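Local coordinates for protein acyl-CoA dehydrogenase (Mycobacterium thermoresistibile, PDB 3NF4) that binds flavin-adenine dinucleotide and probably catalyses the alpha,beta-dehydrogenation of an acyl-CoA thioester, at residues V94-S99 with K365-F370; L252-V257 with T330-A335. One frame throughout, in Å; residues are numbered along the deposited sequence.

Contact 1: V94-S99 with K365-F370; sequences VAVAVS and KIMQIF. With FAD (flavin-adenine dinucleotide), chain C.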
loop_
_atom_site.group_PDB
_atom_site.type_symbol
_atom_site.label_atom_id
_atom_site.label_comp_id
_atom_site.label_asym_id
_atom_site.label_seq_id
_atom_site.Cartn_x
_atom_site.Cartn_y
_atom_site.Cartn_z
ATOM N N VAL A 94 -26.706 12.622 -7.360
ATOM C CA VAL A 94 -27.980 12.148 -7.872
ATOM C C VAL A 94 -28.103 10.616 -7.828
ATOM O O VAL A 94 -29.179 10.056 -7.504
ATOM C CB VAL A 94 -28.222 12.699 -9.311
ATOM C CG1 VAL A 94 -29.343 11.931 -10.039
ATOM C CG2 VAL A 94 -28.542 14.216 -9.250
ATOM N N ALA A 95 -27.012 9.923 -8.141
ATOM C CA ALA A 95 -27.055 8.481 -8.192
ATOM C C ALA A 95 -27.148 7.880 -6.789
ATOM O O ALA A 95 -27.844 6.878 -6.575
ATOM C CB ALA A 95 -25.859 7.957 -8.943
ATOM N N VAL A 96 -26.431 8.483 -5.830
ATOM C CA VAL A 96 -26.634 8.146 -4.417
ATOM C C VAL A 96 -28.152 8.207 -4.079
ATOM O O VAL A 96 -28.716 7.255 -3.528
ATOM C CB VAL A 96 -25.727 9.009 -3.445
ATOM C CG1 VAL A 96 -26.109 8.806 -1.997
ATOM C CG2 VAL A 96 -24.249 8.640 -3.598
ATOM N N ALA A 97 -28.829 9.282 -4.460
ATOM C CA ALA A 97 -30.260 9.406 -4.170
ATOM C C ALA A 97 -31.113 8.335 -4.856
ATOM O O ALA A 97 -32.153 7.916 -4.316
ATOM C CB ALA A 97 -30.758 10.784 -4.561
ATOM N N VAL A 98 -30.716 7.926 -6.065
ATOM C CA VAL A 98 -31.436 6.836 -6.750
ATOM C C VAL A 98 -31.334 5.538 -5.948
ATOM O O VAL A 98 -32.327 4.834 -5.743
ATOM C CB VAL A 98 -31.001 6.641 -8.219
ATOM C CG1 VAL A 98 -31.635 5.384 -8.808
ATOM C CG2 VAL A 98 -31.429 7.855 -9.044
ATOM N N SER A 99 -30.132 5.270 -5.457
ATOM C CA SER A 99 -29.851 4.103 -4.647
ATOM C C SER A 99 -30.659 4.075 -3.355
ATOM O O SER A 99 -31.201 3.048 -2.988
ATOM C CB SER A 99 -28.354 4.054 -4.339
ATOM O OG SER A 99 -27.971 2.743 -4.019
ATOM N N LYS A 365 -14.283 10.625 -0.799
ATOM C CA LYS A 365 -13.981 10.425 0.629
ATOM C C LYS A 365 -15.171 9.891 1.446
ATOM O O LYS A 365 -14.991 8.982 2.240
ATOM C CB LYS A 365 -13.398 11.699 1.279
ATOM C CG LYS A 365 -13.014 11.546 2.739
ATOM C CD LYS A 365 -11.871 10.500 2.953
ATOM C CE LYS A 365 -12.324 9.387 3.903
ATOM N NZ LYS A 365 -11.276 8.350 4.179
ATOM N N ILE A 366 -16.371 10.441 1.248
ATOM C CA ILE A 366 -17.566 10.042 2.058
ATOM C C ILE A 366 -18.029 8.601 1.722
ATOM O O ILE A 366 -18.624 7.901 2.546
ATOM C CB ILE A 366 -18.750 11.061 1.885
ATOM C CG1 ILE A 366 -19.943 10.779 2.853
ATOM C CG2 ILE A 366 -19.284 11.032 0.458
ATOM C CD1 ILE A 366 -19.587 10.640 4.372
ATOM N N MET A 367 -17.728 8.149 0.517
ATOM C CA MET A 367 -18.044 6.787 0.108
ATOM C C MET A 367 -17.336 5.709 0.955
ATOM O O MET A 367 -17.906 4.611 1.213
ATOM C CB MET A 367 -17.723 6.636 -1.376
ATOM C CG MET A 367 -18.892 6.292 -2.182
ATOM S SD MET A 367 -19.061 7.339 -3.612
ATOM C CE MET A 367 -20.358 8.459 -3.068
ATOM N N GLN A 368 -16.119 6.016 1.402
ATOM C CA GLN A 368 -15.409 5.138 2.336
ATOM C C GLN A 368 -16.111 5.058 3.725
ATOM O O GLN A 368 -15.812 4.151 4.534
ATOM C CB GLN A 368 -13.945 5.585 2.498
ATOM C CG GLN A 368 -13.065 5.450 1.228
ATOM C CD GLN A 368 -11.625 5.888 1.463
ATOM O OE1 GLN A 368 -11.353 7.067 1.712
ATOM N NE2 GLN A 368 -10.686 4.924 1.390
ATOM N N ILE A 369 -17.047 5.987 3.963
ATOM C CA ILE A 369 -17.649 6.204 5.275
ATOM C C ILE A 369 -19.113 5.739 5.395
ATOM O O ILE A 369 -19.437 5.000 6.321
ATOM C CB ILE A 369 -17.497 7.687 5.754
ATOM C CG1 ILE A 369 -16.053 7.948 6.199
ATOM C CG2 ILE A 369 -18.466 8.009 6.886
ATOM C CD1 ILE A 369 -15.580 9.388 6.060
ATOM N N PHE A 370 -20.005 6.144 4.497
ATOM C CA PHE A 370 -21.389 5.687 4.655
ATOM C C PHE A 370 -21.704 4.273 4.126
ATOM O O PHE A 370 -20.866 3.648 3.484
ATOM C CB PHE A 370 -22.428 6.739 4.233
ATOM C CG PHE A 370 -22.387 7.147 2.772
ATOM C CD1 PHE A 370 -22.866 8.411 2.407
ATOM C CD2 PHE A 370 -21.919 6.301 1.782
ATOM C CE1 PHE A 370 -22.856 8.842 1.069
ATOM C CE2 PHE A 370 -21.908 6.709 0.436
ATOM C CZ PHE A 370 -22.381 7.984 0.084
HETATM P PA FAD C . -18.915 6.293 14.265
HETATM O O1A FAD C . -19.789 5.081 14.434
HETATM O O2A FAD C . -18.869 7.277 15.403
HETATM O O5B FAD C . -17.403 5.805 13.984
HETATM C C5B FAD C . -16.257 6.651 14.054
HETATM C C4B FAD C . -14.998 5.832 13.730
HETATM O O4B FAD C . -14.840 4.700 14.613
HETATM C C3B FAD C . -15.047 5.281 12.310
HETATM O O3B FAD C . -13.753 5.402 11.725
HETATM C C2B FAD C . -15.375 3.807 12.483
HETATM O O2B FAD C . -14.914 3.010 11.368
HETATM C C1B FAD C . -14.756 3.480 13.856
HETATM N N9A FAD C . -15.521 2.363 14.463
HETATM C C8A FAD C . -16.809 2.411 14.911
HETATM N N7A FAD C . -17.164 1.184 15.351
HETATM C C5A FAD C . -16.096 0.369 15.184
HETATM C C6A FAD C . -15.860 -0.975 15.456
HETATM N N6A FAD C . -16.845 -1.734 15.995
HETATM N N1A FAD C . -14.636 -1.517 15.171
HETATM C C2A FAD C . -13.657 -0.767 14.627
HETATM N N3A FAD C . -13.872 0.530 14.347
HETATM C C4A FAD C . -15.067 1.114 14.615
HETATM N N1 FAD C . -27.636 7.116 7.623
HETATM C C2 FAD C . -28.883 6.614 7.366
HETATM O O2 FAD C . -29.410 5.773 8.139
HETATM N N3 FAD C . -29.573 7.016 6.265
HETATM C C4 FAD C . -29.045 7.917 5.396
HETATM O O4 FAD C . -29.721 8.263 4.393
HETATM C C4X FAD C . -27.759 8.440 5.637
HETATM N N5 FAD C . -27.215 9.353 4.789
HETATM C C5X FAD C . -25.986 9.866 5.059
HETATM C C6 FAD C . -25.429 10.807 4.191
HETATM C C7 FAD C . -24.169 11.352 4.442
HETATM C C7M FAD C . -23.604 12.368 3.477
HETATM C C8 FAD C . -23.471 10.936 5.582
HETATM C C8M FAD C . -22.105 11.452 5.954
HETATM C C9 FAD C . -24.031 9.993 6.440
HETATM C C9A FAD C . -25.281 9.445 6.199
HETATM N N10 FAD C . -25.802 8.525 7.054
HETATM C C10 FAD C . -27.050 8.027 6.792
HETATM C "C1'" FAD C . -25.049 8.088 8.270
HETATM C "C2'" FAD C . -23.833 7.164 7.992
HETATM O "O2'" FAD C . -24.293 5.861 7.583
HETATM C "C3'" FAD C . -22.832 7.123 9.184
HETATM O "O3'" FAD C . -22.241 8.425 9.296
HETATM C "C4'" FAD C . -21.681 6.092 9.121
HETATM O "O4'" FAD C . -22.156 4.783 8.761
HETATM C "C5'" FAD C . -20.793 5.952 10.385
HETATM O "O5'" FAD C . -21.380 6.261 11.675
HETATM P P FAD C . -20.832 7.511 12.556
HETATM O O1P FAD C . -20.799 8.745 11.671
HETATM O O2P FAD C . -21.583 7.608 13.856
HETATM O O3P FAD C . -19.308 7.052 12.882
#
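Val96 and Met367 mark the closest backbone approach of the two segments, their CA atoms 9.8 Å apart. Segment 94-99 is regular helix. Segment 365-370 lies on the last part of helix 357-367 and the loop that follows. There Ile366 O takes two backbone bonds, from Ile369 N and Phe370 N, and also lies over one face of the Phe370 ring.

No hydrogen bond crosses the contact; the gap is bridged mainly by the longer Met367 and Phe370, which meet Val96. Val96 sends its CG2 branch across, tip to tip with Met367, and CG2 lies 3.9 Å from Met367 CE. The methionine chain is bent at chi2 and chi3, which brings the methyl round to the valine. With CG set between its backbone N and carbonyl carbon (chi1 62°), Phe370 extends its ring toward helix 92-104. Its CZ stands 4.2 Å from the same Val96 CG2, which is oblique to the ring. Val96 CG2 thus touches a side chain that lines the FAD pocket. The Phe370 ring meets the flavin at an edge, with CD1 3.8 Å from FAD C7. Ile366 adds CG1, 3.8 Å from FAD C8M.

The contact is fully buried and joins the N-terminal helical domain to the C-terminal one. Val257 of helix 247-274 packs on Ala95 and Val96, and Ile254 of the same helix on Met367 and Phe370. Helix 77-88 covers Ala95 and Ser99, and Tyr351 of the second subunit packs on Ile366.

Contact 2: L252-V257 with T330-A335; sequences LGIAAV and TATDAA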
loop_
_atom_site.group_PDB
_atom_site.type_symbol
_atom_site.label_atom_id
_atom_site.label_comp_id
_atom_site.label_asym_id
_atom_site.label_seq_id
_atom_site.Cartn_x
_atom_site.Cartn_y
_atom_site.Cartn_z
ATOM N N LEU A 252 -24.092 -3.075 -2.374
ATOM C CA LEU A 252 -23.909 -3.163 -3.862
ATOM C C LEU A 252 -24.247 -1.897 -4.642
ATOM O O LEU A 252 -23.502 -1.515 -5.555
ATOM C CB LEU A 252 -24.711 -4.314 -4.490
ATOM C CG LEU A 252 -24.372 -5.741 -4.129
ATOM C CD1 LEU A 252 -25.308 -6.669 -4.871
ATOM C CD2 LEU A 252 -22.895 -6.070 -4.458
ATOM N N GLY A 253 -25.385 -1.276 -4.324
ATOM C CA GLY A 253 -25.681 0.076 -4.813
ATOM C C GLY A 253 -24.459 0.999 -4.775
ATOM O O GLY A 253 -24.014 1.489 -5.815
ATOM N N ILE A 254 -23.891 1.208 -3.587
ATOM C CA ILE A 254 -22.750 2.108 -3.397
ATOM C C ILE A 254 -21.448 1.646 -4.092
ATOM O O ILE A 254 -20.673 2.495 -4.575
ATOM C CB ILE A 254 -22.500 2.369 -1.883
ATOM C CG1 ILE A 254 -23.688 3.131 -1.287
ATOM C CG2 ILE A 254 -21.172 3.106 -1.640
ATOM C CD1 ILE A 254 -24.125 4.413 -2.018
ATOM N N ALA A 255 -21.212 0.329 -4.137
ATOM C CA ALA A 255 -20.118 -0.219 -4.944
ATOM C C ALA A 255 -20.254 0.239 -6.388
ATOM O O ALA A 255 -19.274 0.644 -6.984
ATOM C CB ALA A 255 -20.075 -1.733 -4.866
ATOM N N ALA A 256 -21.480 0.225 -6.930
ATOM C CA ALA A 256 -21.712 0.657 -8.327
ATOM C C ALA A 256 -21.497 2.159 -8.495
ATOM O O ALA A 256 -20.916 2.581 -9.508
ATOM C CB ALA A 256 -23.106 0.274 -8.809
ATOM N N VAL A 257 -21.964 2.955 -7.515
ATOM C CA VAL A 257 -21.764 4.406 -7.532
ATOM C C VAL A 257 -20.278 4.777 -7.489
ATOM O O VAL A 257 -19.850 5.668 -8.214
ATOM C CB VAL A 257 -22.563 5.131 -6.381
ATOM C CG1 VAL A 257 -22.195 6.604 -6.294
ATOM C CG2 VAL A 257 -24.101 5.020 -6.642
ATOM N N THR A 330 -13.741 -2.810 -1.708
ATOM C CA THR A 330 -12.868 -2.767 -2.898
ATOM C C THR A 330 -13.172 -1.546 -3.769
ATOM O O THR A 330 -12.276 -0.762 -4.093
ATOM C CB THR A 330 -13.093 -4.090 -3.701
ATOM O OG1 THR A 330 -12.491 -5.169 -2.969
ATOM C CG2 THR A 330 -12.518 -4.047 -5.121
ATOM N N ALA A 331 -14.438 -1.366 -4.121
ATOM C CA ALA A 331 -14.847 -0.282 -5.009
ATOM C C ALA A 331 -14.654 1.140 -4.434
ATOM O O ALA A 331 -14.340 2.086 -5.195
ATOM C CB ALA A 331 -16.290 -0.492 -5.454
ATOM N N THR A 332 -14.815 1.297 -3.117
ATOM C CA THR A 332 -14.620 2.626 -2.500
ATOM C C THR A 332 -13.154 2.921 -2.213
ATOM O O THR A 332 -12.700 4.060 -2.388
ATOM C CB THR A 332 -15.531 2.874 -1.235
ATOM O OG1 THR A 332 -15.229 1.935 -0.187
ATOM C CG2 THR A 332 -16.994 2.750 -1.606
ATOM N N ASP A 333 -12.380 1.922 -1.795
ATOM C CA ASP A 333 -10.912 2.123 -1.739
ATOM C C ASP A 333 -10.371 2.535 -3.157
ATOM O O ASP A 333 -9.525 3.419 -3.273
ATOM C CB ASP A 333 -10.161 0.919 -1.143
ATOM C CG ASP A 333 -10.165 0.901 0.439
ATOM O OD1 ASP A 333 -10.678 1.848 1.114
ATOM O OD2 ASP A 333 -9.645 -0.096 1.032
ATOM N N ALA A 334 -10.893 1.929 -4.222
ATOM C CA ALA A 334 -10.474 2.291 -5.600
ATOM C C ALA A 334 -10.846 3.722 -6.011
ATOM O O ALA A 334 -10.027 4.404 -6.639
ATOM C CB ALA A 334 -11.018 1.276 -6.651
ATOM N N ALA A 335 -12.062 4.179 -5.677
ATOM C CA ALA A 335 -12.443 5.560 -6.002
ATOM C C ALA A 335 -11.525 6.582 -5.302
ATOM O O ALA A 335 -11.085 7.555 -5.920
ATOM C CB ALA A 335 -13.950 5.853 -5.716
#
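Ala255 and Ala331 bring two helices close together, with their CA atoms 5.3 Å apart. Both segments are helical throughout: 252-257 belongs to helix 247-274 and 330-335 to helix 321-346.

The apolar contacts are few and small. Ala331 CB points at the other helix and lies 4.0 Å from Ala255 CB. It also reaches the backbone, 3.9 Å from Ala255 CA. The methyl thus rests on the main chain of its partner as well as on its side chain. Beside this pair, Ile254 CG2 meets Thr332 CG2 at 4.2 Å, branch methyl to branch methyl, the two side chains crossing at a slant. Ile254 holds CG2 anti to its backbone N, while CD1 leads away from helix 321-346 to the Phe370 ring. The same CG2 also touches Met367.

The polar atoms at the contact find their partners outside the two segments. Ala331 CB comes to 3.5 Å from Ala255 O, a packing contact. That oxygen accepts a hydrogen bond from Thr259 OG1, one turn further along its helix. Thr332 has OG1 between its backbone N and carbonyl carbon (chi1 62°). The hydroxyl bonds to Lys328 O, one turn back, and to Asn374 ND2, and its methyl is left to face Ile254.

Around the pair, Tyr307 and Ala303 of helix 289-315 pack on Ala255 and Ala331, and Met367 lies against Ile254 and Thr332. These helices belong to the C-terminal helical domain of the acyl-CoA dehydrogenase fold. The chemistry is that of dispersion between methyl groups and backbone. The small side chains of Ala255 and Ala331 let the helices come close here. The close fit brings methyls and main chain into van der Waals contact, with no directed bond between the segments.

Overall arrangement
The centres of the two contacts are 9 Å apart, and they touch directly. Along the chain the order is 94-99, 252-257, 330-335, 365-370, so contact 2 falls wholly between the two halves of contact 1. Helices 321-346 and 357-367 are successive helices. Gln368 NE2 lies 3.1 Å from Asp333 OD1, a probable hydrogen bond, and Met367 O packs on Thr332 CG2. Ser99 OG also packs on Gly253 CA. Contact 2 lies within the C-terminal helical domain, whereas contact 1 links that domain to the N-terminal one beside the flavin. Through these touches the flavin-side packing of contact 1 runs on into the C-terminal helical domain.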